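Local coordinates for protein beta-hexosaminidase Amuc_2018 (Akkermansia muciniphila, PDB 6JEB) that hydrolyses terminal non-reducing N-acetylglucosamine and N-acetylgalactosamine residues from beta-linked glycans and chitobiose, as a family 20 glycoside hydrolase, at residues Asp443-Ile448 / Asn453-Arg458. Numbering follows the deposited sequence.
Sequences DHRQFI and NYDMER
Arg445 and Asp455 form a bidentate salt bridge, with NE and NH2 each taking one carboxylate oxygen. Arg445 NE donates to Asp455 OD1 at 2.9 Å, and Arg445 NH2 donates to Asp455 OD2 almost straight, at 179°. Both oxygens are met on the syn side, with the two planes nearly coplanar. The arginine has CG anti to the backbone N (chi1 -174°) and then runs extended to NE, which carries the guanidinium off the helix to the returning chain. Glu457 lays its carboxylate over one face of that guanidinium. Glu457 OE1 is 3.5 Å from Arg445 NH2 but sits well off the guanidinium plane, so the attraction is electrostatic and not a hydrogen bond. Asp455 OD1 also accepts from the backbone N of Glu457, closing an Asx turn; the two donors come from opposite faces of the carboxylate. On the inner side, Met456 bends its chain at chi3 (-58°) and sets Met456 CE 3.7 Å from Ile448 CG1. Ile448 CG2 meets the edge of the Tyr454 ring. Between the polar and apolar parts a water donates to Arg445 O and Tyr454 O and accepts from Met456 N. Farther out, Tyr118 of helix 106-118 packs on Ile448, and Tyr454 touches Leu411 and Tyr412 of helix 407-414. The contact thus folds the loop after helix 434-452 back along that helix. With an alanine in place of Arg445, the Asp455 and Glu457 carboxylates would probably lie close together without their shared positive charge. The arginine joins both acids into one network, and the bidentate grip on Asp455 fixes the plane of the guanidinium, so that one face is presented to the Glu457 carboxylate.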
ATOM      1  N   ASP A 443      -8.649  23.228   4.681  1.00 21.69           N
ATOM      2  CA  ASP A 443      -8.129  23.482   6.022  1.00 21.12           C
ATOM      3  C   ASP A 443      -6.875  22.663   6.299  1.00 19.52           C
ATOM      4  O   ASP A 443      -5.985  23.115   7.030  1.00 19.50           O
ATOM      5  CB  ASP A 443      -9.184  23.152   7.079  1.00 23.29           C
ATOM      6  CG  ASP A 443     -10.398  24.066   7.018  1.00 28.53           C
ATOM      7  OD1 ASP A 443     -10.295  25.192   6.468  1.00 29.89           O
ATOM      8  OD2 ASP A 443     -11.460  23.658   7.538  1.00 29.87           O
ATOM      9  N   HIS A 444      -6.788  21.457   5.732  1.00 17.03           N
ATOM     10  CA  HIS A 444      -5.641  20.593   5.980  1.00 16.00           C
ATOM     11  C   HIS A 444      -4.343  21.127   5.388  1.00 16.27           C
ATOM     12  O   HIS A 444      -3.264  20.703   5.818  1.00 17.04           O
ATOM     13  CB  HIS A 444      -5.933  19.178   5.495  1.00 14.53           C
ATOM     14  CG  HIS A 444      -6.651  18.352   6.509  1.00 14.01           C
ATOM     15  ND1 HIS A 444      -6.139  17.175   7.012  1.00 14.27           N
ATOM     16  CD2 HIS A 444      -7.819  18.567   7.161  1.00 15.66           C
ATOM     17  CE1 HIS A 444      -6.977  16.685   7.911  1.00 15.37           C
ATOM     18  NE2 HIS A 444      -8.001  17.515   8.026  1.00 14.96           N
ATOM     19  N   ARG A 445      -4.401  22.037   4.419  1.00 17.64           N
ATOM     20  CA  ARG A 445      -3.151  22.615   3.940  1.00 17.93           C
ATOM     21  C   ARG A 445      -2.370  23.232   5.094  1.00 17.57           C
ATOM     22  O   ARG A 445      -1.170  22.972   5.255  1.00 19.52           O
ATOM     23  CB  ARG A 445      -3.395  23.649   2.847  1.00 19.52           C
ATOM     24  CG  ARG A 445      -2.081  24.121   2.261  1.00 22.06           C
ATOM     25  CD  ARG A 445      -2.219  25.269   1.297  1.00 23.50           C
ATOM     26  NE  ARG A 445      -0.903  25.704   0.846  1.00 25.17           N
ATOM     27  CZ  ARG A 445      -0.623  26.945   0.467  1.00 32.70           C
ATOM     28  NH1 ARG A 445      -1.571  27.874   0.490  1.00 37.81           N
ATOM     29  NH2 ARG A 445       0.605  27.261   0.074  1.00 35.78           N
ATOM     30  N   GLN A 446      -3.044  24.027   5.932  1.00 19.18           N
ATOM     31  CA  GLN A 446      -2.367  24.640   7.072  0.50 18.95           C
ATOM     32  C   GLN A 446      -1.984  23.604   8.121  1.00 19.33           C
ATOM     33  O   GLN A 446      -0.914  23.703   8.736  1.00 20.84           O
ATOM     34  CB  GLN A 446      -3.241  25.731   7.693  0.50 20.20           C
ATOM     35  CG  GLN A 446      -3.366  26.991   6.853  0.50 23.10           C
ATOM     36  CD  GLN A 446      -2.024  27.575   6.456  0.50 27.01           C
ATOM     37  OE1 GLN A 446      -1.108  27.673   7.272  0.50 29.31           O
ATOM     38  NE2 GLN A 446      -1.901  27.967   5.193  0.50 28.48           N
ATOM     39  N   PHE A 447      -2.848  22.604   8.352  1.00 18.89           N
ATOM     40  CA  PHE A 447      -2.524  21.579   9.345  1.00 18.56           C
ATOM     41  C   PHE A 447      -1.222  20.880   8.983  1.00 17.91           C
ATOM     42  O   PHE A 447      -0.338  20.696   9.832  1.00 19.59           O
ATOM     43  CB  PHE A 447      -3.623  20.512   9.440  1.00 17.35           C
ATOM     44  CG  PHE A 447      -4.993  21.020   9.822  1.00 17.00           C
ATOM     45  CD1 PHE A 447      -5.219  22.327  10.220  1.00 17.40           C
ATOM     46  CD2 PHE A 447      -6.067  20.141   9.790  1.00 17.77           C
ATOM     47  CE1 PHE A 447      -6.501  22.751  10.556  1.00 17.54           C
ATOM     48  CE2 PHE A 447      -7.348  20.552  10.129  1.00 18.11           C
ATOM     49  CZ  PHE A 447      -7.566  21.862  10.514  1.00 17.87           C
ATOM     50  N   ILE A 448      -1.095  20.465   7.720  1.00 17.02           N
ATOM     51  CA  ILE A 448       0.068  19.694   7.294  1.00 16.70           C
ATOM     52  C   ILE A 448       1.301  20.594   7.189  1.00 18.54           C
ATOM     53  O   ILE A 448       2.426  20.164   7.477  1.00 18.58           O
ATOM     54  CB  ILE A 448      -0.261  18.936   5.989  1.00 16.52           C
ATOM     55  CG1 ILE A 448      -1.389  17.911   6.229  1.00 15.25           C
ATOM     56  CG2 ILE A 448       0.981  18.257   5.415  1.00 16.01           C
ATOM     57  CD1 ILE A 448      -1.054  16.820   7.233  1.00 16.22           C
ATOM     58  N   ASN A 453       5.702  20.537   8.030  1.00 22.25           N
ATOM     59  CA  ASN A 453       6.468  21.459   7.193  0.60 24.59           C
ATOM     60  C   ASN A 453       6.391  21.054   5.724  1.00 23.52           C
ATOM     61  O   ASN A 453       7.360  21.161   4.968  1.00 25.53           O
ATOM     62  CB  ASN A 453       7.906  21.592   7.692  0.60 28.68           C
ATOM     63  CG  ASN A 453       7.966  22.029   9.144  0.60 32.36           C
ATOM     64  OD1 ASN A 453       7.322  23.004   9.533  0.60 34.75           O
ATOM     65  ND2 ASN A 453       8.711  21.291   9.957  0.60 35.32           N
ATOM     66  N   TYR A 454       5.217  20.581   5.321  1.00 20.73           N
ATOM     67  CA  TYR A 454       4.996  20.062   3.983  1.00 19.14           C
ATOM     68  C   TYR A 454       3.762  20.727   3.389  1.00 18.51           C
ATOM     69  O   TYR A 454       2.739  20.868   4.065  1.00 19.43           O
ATOM     70  CB  TYR A 454       4.821  18.525   3.992  1.00 19.43           C
ATOM     71  CG  TYR A 454       4.647  18.040   2.586  1.00 17.61           C
ATOM     72  CD1 TYR A 454       5.732  17.986   1.727  1.00 18.23           C
ATOM     73  CD2 TYR A 454       3.391  17.721   2.086  1.00 17.57           C
ATOM     74  CE1 TYR A 454       5.584  17.601   0.418  1.00 17.15           C
ATOM     75  CE2 TYR A 454       3.233  17.329   0.773  1.00 17.15           C
ATOM     76  CZ  TYR A 454       4.337  17.277  -0.053  1.00 18.15           C
ATOM     77  OH  TYR A 454       4.207  16.917  -1.359  1.00 19.08           O
ATOM     78  N   ASP A 455       3.856  21.122   2.118  1.00 18.23           N
ATOM     79  CA  ASP A 455       2.809  21.892   1.447  1.00 19.05           C
ATOM     80  C   ASP A 455       2.055  20.985   0.477  1.00 18.92           C
ATOM     81  O   ASP A 455       2.622  20.522  -0.520  1.00 19.19           O
ATOM     82  CB  ASP A 455       3.405  23.089   0.711  1.00 20.40           C
ATOM     83  CG  ASP A 455       2.346  24.114   0.316  1.00 22.57           C
ATOM     84  OD1 ASP A 455       1.149  23.754   0.287  1.00 22.03           O
ATOM     85  OD2 ASP A 455       2.709  25.278   0.038  1.00 25.43           O
ATOM     86  N   MET A 456       0.773  20.752   0.761  1.00 18.50           N
ATOM     87  CA  MET A 456      -0.069  19.915  -0.086  1.00 17.12           C
ATOM     88  C   MET A 456      -0.742  20.676  -1.220  1.00 17.15           C
ATOM     89  O   MET A 456      -1.531  20.075  -1.956  1.00 19.19           O
ATOM     90  CB  MET A 456      -1.144  19.201   0.746  1.00 17.34           C
ATOM     91  CG  MET A 456      -0.602  18.195   1.737  1.00 18.06           C
ATOM     92  SD  MET A 456      -1.841  16.990   2.281  1.00 17.47           S
ATOM     93  CE  MET A 456      -3.095  18.073   2.980  1.00 17.10           C
ATOM     94  N   GLU A 457      -0.474  21.972  -1.377  1.00 18.69           N
ATOM     95  CA  GLU A 457      -1.064  22.709  -2.488  1.00 19.78           C
ATOM     96  C   GLU A 457      -0.628  22.097  -3.813  1.00 19.28           C
ATOM     97  O   GLU A 457       0.540  21.741  -3.997  1.00 19.07           O
ATOM     98  CB  GLU A 457      -0.638  24.177  -2.446  1.00 21.83           C
ATOM     99  CG  GLU A 457      -1.214  24.987  -3.600  1.00 28.40           C
ATOM    100  CD  GLU A 457      -0.882  26.466  -3.522  1.00 38.39           C
ATOM    101  OE1 GLU A 457       0.310  26.812  -3.388  1.00 41.50           O
ATOM    102  OE2 GLU A 457      -1.819  27.286  -3.596  1.00 43.76           O
ATOM    103  N   ARG A 458      -1.579  21.968  -4.739  1.00 18.40           N
ATOM    104  CA  ARG A 458      -1.323  21.342  -6.032  1.00 16.87           C
ATOM    105  C   ARG A 458      -1.755  22.272  -7.155  1.00 18.73           C
ATOM    106  O   ARG A 458      -2.920  22.680  -7.219  1.00 21.07           O
ATOM    107  CB  ARG A 458      -2.054  20.002  -6.145  1.00 16.79           C
ATOM    108  CG  ARG A 458      -1.623  19.002  -5.097  1.00 15.93           C
ATOM    109  CD  ARG A 458      -0.162  18.618  -5.271  1.00 16.39           C
ATOM    110  NE  ARG A 458       0.308  17.714  -4.221  1.00 16.27           N
ATOM    111  CZ  ARG A 458       1.149  18.043  -3.239  1.00 16.04           C
ATOM    112  NH1 ARG A 458       1.644  19.275  -3.133  1.00 16.54           N
ATOM    113  NH2 ARG A 458       1.511  17.125  -2.356  1.00 16.20           N
TER
HETATM  114  O   HOH W   1       0.071  21.283   3.437  1.00 18.29           O